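Local coordinates for FMN-dependent NADH-azoreductase 1 (Bacillus anthracis, PDB 3U7I), which probably uses bound FMN and NADH to reduce electrophilic quinones and to cleave the azo bond of aromatic azo compounds to amines, at residues C[52-65]-C[77-89]. Sequence-based numbering, arbitrary orientation.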
# COMPACT_ATOMS: atom_id res chain seq x y z
N ASP C 52 -10.53 6.41 13.25
CA ASP C 52 -11.42 5.29 13.56
C ASP C 52 -10.59 4.01 13.63
O ASP C 52 -9.44 3.98 13.18
CB ASP C 52 -12.53 5.14 12.52
CG ASP C 52 -13.42 6.36 12.43
OD1 ASP C 52 -13.60 7.06 13.45
OD2 ASP C 52 -13.95 6.63 11.33
N VAL C 53 -11.17 2.96 14.21
CA VAL C 53 -10.50 1.67 14.28
C VAL C 53 -10.67 0.94 12.95
O VAL C 53 -11.79 0.61 12.55
CB VAL C 53 -11.03 0.80 15.44
CG1 VAL C 53 -10.26 -0.51 15.52
CG2 VAL C 53 -10.92 1.55 16.75
N VAL C 54 -9.56 0.74 12.25
CA VAL C 54 -9.56 -0.03 11.00
C VAL C 54 -8.58 -1.17 11.19
O VAL C 54 -7.36 -0.98 11.07
CB VAL C 54 -9.14 0.83 9.79
CG1 VAL C 54 -9.10 -0.00 8.52
CG2 VAL C 54 -10.08 2.04 9.63
N PRO C 55 -9.11 -2.36 11.55
CA PRO C 55 -8.25 -3.52 11.87
C PRO C 55 -7.26 -3.87 10.76
O PRO C 55 -7.59 -3.95 9.57
CB PRO C 55 -9.27 -4.65 12.09
CG PRO C 55 -10.49 -3.94 12.59
CD PRO C 55 -10.53 -2.65 11.81
N MSE C 56 -6.02 -4.08 11.18
CA MSE C 56 -4.97 -4.54 10.30
C MSE C 56 -4.97 -6.08 10.29
O MSE C 56 -5.21 -6.70 11.33
CB MSE C 56 -3.64 -4.05 10.88
CG MSE C 56 -2.44 -4.49 10.15
SE MSE C 56 -0.91 -3.93 11.17
CE MSE C 56 -0.99 -5.26 12.61
N ILE C 57 -4.70 -6.70 9.14
CA ILE C 57 -4.47 -8.15 9.12
C ILE C 57 -3.21 -8.51 9.91
O ILE C 57 -2.08 -8.21 9.49
CB ILE C 57 -4.34 -8.73 7.67
CG1 ILE C 57 -5.65 -8.56 6.88
CG2 ILE C 57 -3.95 -10.21 7.71
CD1 ILE C 57 -5.51 -8.95 5.39
N ASP C 58 -3.39 -9.13 11.07
CA ASP C 58 -2.26 -9.66 11.84
C ASP C 58 -2.47 -11.13 12.21
O ASP C 58 -3.42 -11.76 11.73
CB ASP C 58 -1.99 -8.81 13.10
CG ASP C 58 -3.22 -8.66 14.00
OD1 ASP C 58 -4.13 -9.52 13.93
OD2 ASP C 58 -3.28 -7.69 14.78
N LYS C 59 -1.58 -11.68 13.03
CA LYS C 59 -1.72 -13.06 13.51
C LYS C 59 -3.13 -13.38 14.02
O LYS C 59 -3.67 -14.45 13.75
CB LYS C 59 -0.71 -13.36 14.64
CG LYS C 59 0.74 -13.31 14.22
CD LYS C 59 1.65 -13.61 15.40
CE LYS C 59 3.08 -13.17 15.11
NZ LYS C 59 4.04 -13.58 16.19
N THR C 60 -3.72 -12.44 14.75
CA THR C 60 -5.03 -12.68 15.35
C THR C 60 -6.15 -12.76 14.31
O THR C 60 -7.03 -13.61 14.42
CB THR C 60 -5.39 -11.63 16.44
OG1 THR C 60 -4.34 -11.57 17.41
CG2 THR C 60 -6.69 -11.99 17.13
N VAL C 61 -6.11 -11.88 13.31
CA VAL C 61 -7.11 -11.87 12.24
C VAL C 61 -7.03 -13.14 11.37
O VAL C 61 -8.05 -13.73 11.01
CB VAL C 61 -7.00 -10.60 11.36
CG1 VAL C 61 -7.86 -10.72 10.11
CG2 VAL C 61 -7.36 -9.36 12.16
N LEU C 62 -5.80 -13.55 11.04
CA LEU C 62 -5.56 -14.75 10.24
C LEU C 62 -6.03 -15.99 11.00
O LEU C 62 -6.59 -16.92 10.41
CB LEU C 62 -4.09 -14.87 9.86
CG LEU C 62 -3.54 -13.76 8.97
CD1 LEU C 62 -2.02 -13.85 8.82
CD2 LEU C 62 -4.21 -13.82 7.62
N SER C 63 -5.81 -15.99 12.31
CA SER C 63 -6.32 -17.04 13.18
C SER C 63 -7.86 -17.06 13.21
O SER C 63 -8.48 -18.12 13.08
CB SER C 63 -5.76 -16.84 14.59
OG SER C 63 -6.37 -17.72 15.52
N ALA C 64 -8.46 -15.89 13.39
CA ALA C 64 -9.91 -15.76 13.41
C ALA C 64 -10.49 -16.29 12.11
O ALA C 64 -11.44 -17.08 12.11
CB ALA C 64 -10.30 -14.31 13.61
N TRP C 65 -9.90 -15.86 11.00
CA TRP C 65 -10.38 -16.24 9.68
C TRP C 65 -10.27 -17.74 9.42
O TRP C 65 -11.16 -18.34 8.82
CB TRP C 65 -9.64 -15.44 8.60
CG TRP C 65 -10.17 -14.04 8.46
CD1 TRP C 65 -11.30 -13.53 9.04
CD2 TRP C 65 -9.60 -12.97 7.69
NE1 TRP C 65 -11.46 -12.21 8.68
CE2 TRP C 65 -10.44 -11.84 7.85
CE3 TRP C 65 -8.46 -12.86 6.88
CZ2 TRP C 65 -10.17 -10.62 7.23
CZ3 TRP C 65 -8.20 -11.63 6.27
CH2 TRP C 65 -9.05 -10.53 6.44
N GLU C 77 -10.84 -11.99 21.72
CA GLU C 77 -10.18 -10.99 20.88
C GLU C 77 -10.38 -11.23 19.38
O GLU C 77 -10.50 -10.27 18.61
CB GLU C 77 -8.69 -10.86 21.24
CG GLU C 77 -8.07 -12.06 21.92
CD GLU C 77 -6.56 -11.93 22.05
OE1 GLU C 77 -6.05 -11.85 23.20
OE2 GLU C 77 -5.87 -11.91 21.01
N GLU C 78 -10.43 -12.49 18.97
CA GLU C 78 -10.78 -12.83 17.59
C GLU C 78 -12.22 -12.41 17.26
O GLU C 78 -12.50 -11.91 16.17
CB GLU C 78 -10.60 -14.33 17.34
CG GLU C 78 -9.16 -14.76 17.35
CD GLU C 78 -9.00 -16.26 17.43
OE1 GLU C 78 -10.03 -16.96 17.53
OE2 GLU C 78 -7.84 -16.74 17.39
N GLN C 79 -13.12 -12.62 18.20
CA GLN C 79 -14.51 -12.21 18.04
C GLN C 79 -14.61 -10.69 17.89
O GLN C 79 -15.27 -10.18 16.97
CB GLN C 79 -15.33 -12.68 19.25
CG GLN C 79 -16.77 -12.24 19.27
CD GLN C 79 -17.39 -12.35 20.65
OE1 GLN C 79 -16.95 -13.16 21.48
NE2 GLN C 79 -18.41 -11.54 20.91
N LYS C 80 -13.93 -9.96 18.78
CA LYS C 80 -13.99 -8.51 18.82
C LYS C 80 -13.44 -7.85 17.55
O LYS C 80 -14.03 -6.90 17.03
CB LYS C 80 -13.27 -7.98 20.06
CG LYS C 80 -13.22 -6.47 20.18
CD LYS C 80 -12.13 -6.05 21.16
CE LYS C 80 -11.75 -4.58 20.99
NZ LYS C 80 -10.51 -4.21 21.75
N VAL C 81 -12.30 -8.34 17.05
CA VAL C 81 -11.72 -7.75 15.84
C VAL C 81 -12.56 -8.04 14.59
O VAL C 81 -12.79 -7.13 13.79
CB VAL C 81 -10.22 -8.13 15.63
CG1 VAL C 81 -10.06 -9.63 15.45
CG2 VAL C 81 -9.64 -7.35 14.44
N THR C 82 -13.03 -9.28 14.44
CA THR C 82 -13.87 -9.65 13.28
C THR C 82 -15.24 -8.95 13.25
O THR C 82 -15.79 -8.69 12.17
CB THR C 82 -14.05 -11.20 13.14
OG1 THR C 82 -14.54 -11.76 14.36
CG2 THR C 82 -12.73 -11.88 12.76
N GLU C 83 -15.79 -8.66 14.43
CA GLU C 83 -17.03 -7.89 14.52
C GLU C 83 -16.84 -6.48 13.96
O GLU C 83 -17.70 -5.96 13.24
CB GLU C 83 -17.53 -7.84 15.97
CG GLU C 83 -18.29 -9.09 16.39
CD GLU C 83 -18.44 -9.23 17.90
OE1 GLU C 83 -18.27 -8.22 18.62
OE2 GLU C 83 -18.73 -10.36 18.36
N ARG C 84 -15.70 -5.86 14.28
CA ARG C 84 -15.37 -4.54 13.74
C ARG C 84 -15.09 -4.59 12.22
O ARG C 84 -15.52 -3.70 11.47
CB ARG C 84 -14.18 -3.94 14.50
CG ARG C 84 -13.69 -2.61 13.97
CD ARG C 84 -14.80 -1.56 13.93
NE ARG C 84 -14.31 -0.33 13.32
CZ ARG C 84 -15.08 0.58 12.72
NH1 ARG C 84 -16.40 0.40 12.65
NH2 ARG C 84 -14.53 1.66 12.19
N MSE C 85 -14.38 -5.62 11.75
CA MSE C 85 -14.17 -5.79 10.32
C MSE C 85 -15.51 -5.98 9.60
O MSE C 85 -15.71 -5.44 8.50
CB MSE C 85 -13.23 -6.97 10.04
CG MSE C 85 -11.86 -6.78 10.64
SE MSE C 85 -10.63 -8.21 10.17
CE MSE C 85 -9.79 -7.41 8.58
N SER C 86 -16.42 -6.71 10.22
CA SER C 86 -17.76 -6.88 9.68
C SER C 86 -18.54 -5.55 9.58
O SER C 86 -19.22 -5.30 8.57
CB SER C 86 -18.55 -7.90 10.48
OG SER C 86 -19.86 -8.01 9.93
N GLU C 87 -18.44 -4.72 10.63
CA GLU C 87 -19.03 -3.37 10.62
C GLU C 87 -18.53 -2.57 9.43
O GLU C 87 -19.32 -1.99 8.69
CB GLU C 87 -18.66 -2.59 11.88
CG GLU C 87 -19.39 -2.98 13.14
CD GLU C 87 -18.92 -2.17 14.35
OE1 GLU C 87 -18.05 -1.29 14.18
OE2 GLU C 87 -19.44 -2.41 15.47
N ILE C 88 -17.20 -2.53 9.27
CA ILE C 88 -16.58 -1.78 8.18
C ILE C 88 -17.02 -2.26 6.79
O ILE C 88 -17.28 -1.46 5.89
CB ILE C 88 -15.04 -1.81 8.28
CG1 ILE C 88 -14.56 -0.96 9.47
CG2 ILE C 88 -14.43 -1.30 6.99
CD1 ILE C 88 -13.08 -1.09 9.76
N LEU C 89 -17.10 -3.58 6.61
CA LEU C 89 -17.53 -4.19 5.35
C LEU C 89 -18.99 -3.87 5.05
O LEU C 89 -19.33 -3.52 3.92
CB LEU C 89 -17.34 -5.71 5.40
CG LEU C 89 -17.96 -6.52 4.26
CD1 LEU C 89 -17.35 -6.16 2.91
CD2 LEU C 89 -17.79 -8.00 4.55
O HOH W 1 -16.06 4.49 11.49
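R84 and V53 illustrate how an arginine can hold the loop that precedes one helix against another: NE (2.8 Å) and NH2 (3.0 Å) of R84 both donate side-on to V53 O, near the guanidinium plane. The bend at chi2 (57°) carries the group toward its helix's C-terminal end, where I88 CG1 covers one face and NH1 forms a salt bridge with E87. These bonds should fix the guanidinium's rotation.

Apolar packing fills the middle. P55 sets CB 3.6 Å from V81 CG2, CG against the R84 and M85 methylenes, and CD against I88 CD1. Selenomethionine M85 bends at chi3 (93°), packing CE 3.5 Å from W65 CZ2, while SE meets V61 CG1 and makes an oblique Met-aromatic contact with the W65 ring, selenium replacing sulfur.

At the far end, A64 CB lies 3.5 Å from T82 CG2. S63 OG donates to E78 OE2 (2.6 Å) from above the carboxylate plane; K67 and T75 engage OE1.

In this flavodoxin-like fold the axes of 59-65 and 77-89 cross at 90°, 9.2 Å apart at their closest; strand 43-48 and helix 111-120 flank the R84–I88 end, and the homodimer's second subunit packs on M56, I57, K59 and L62.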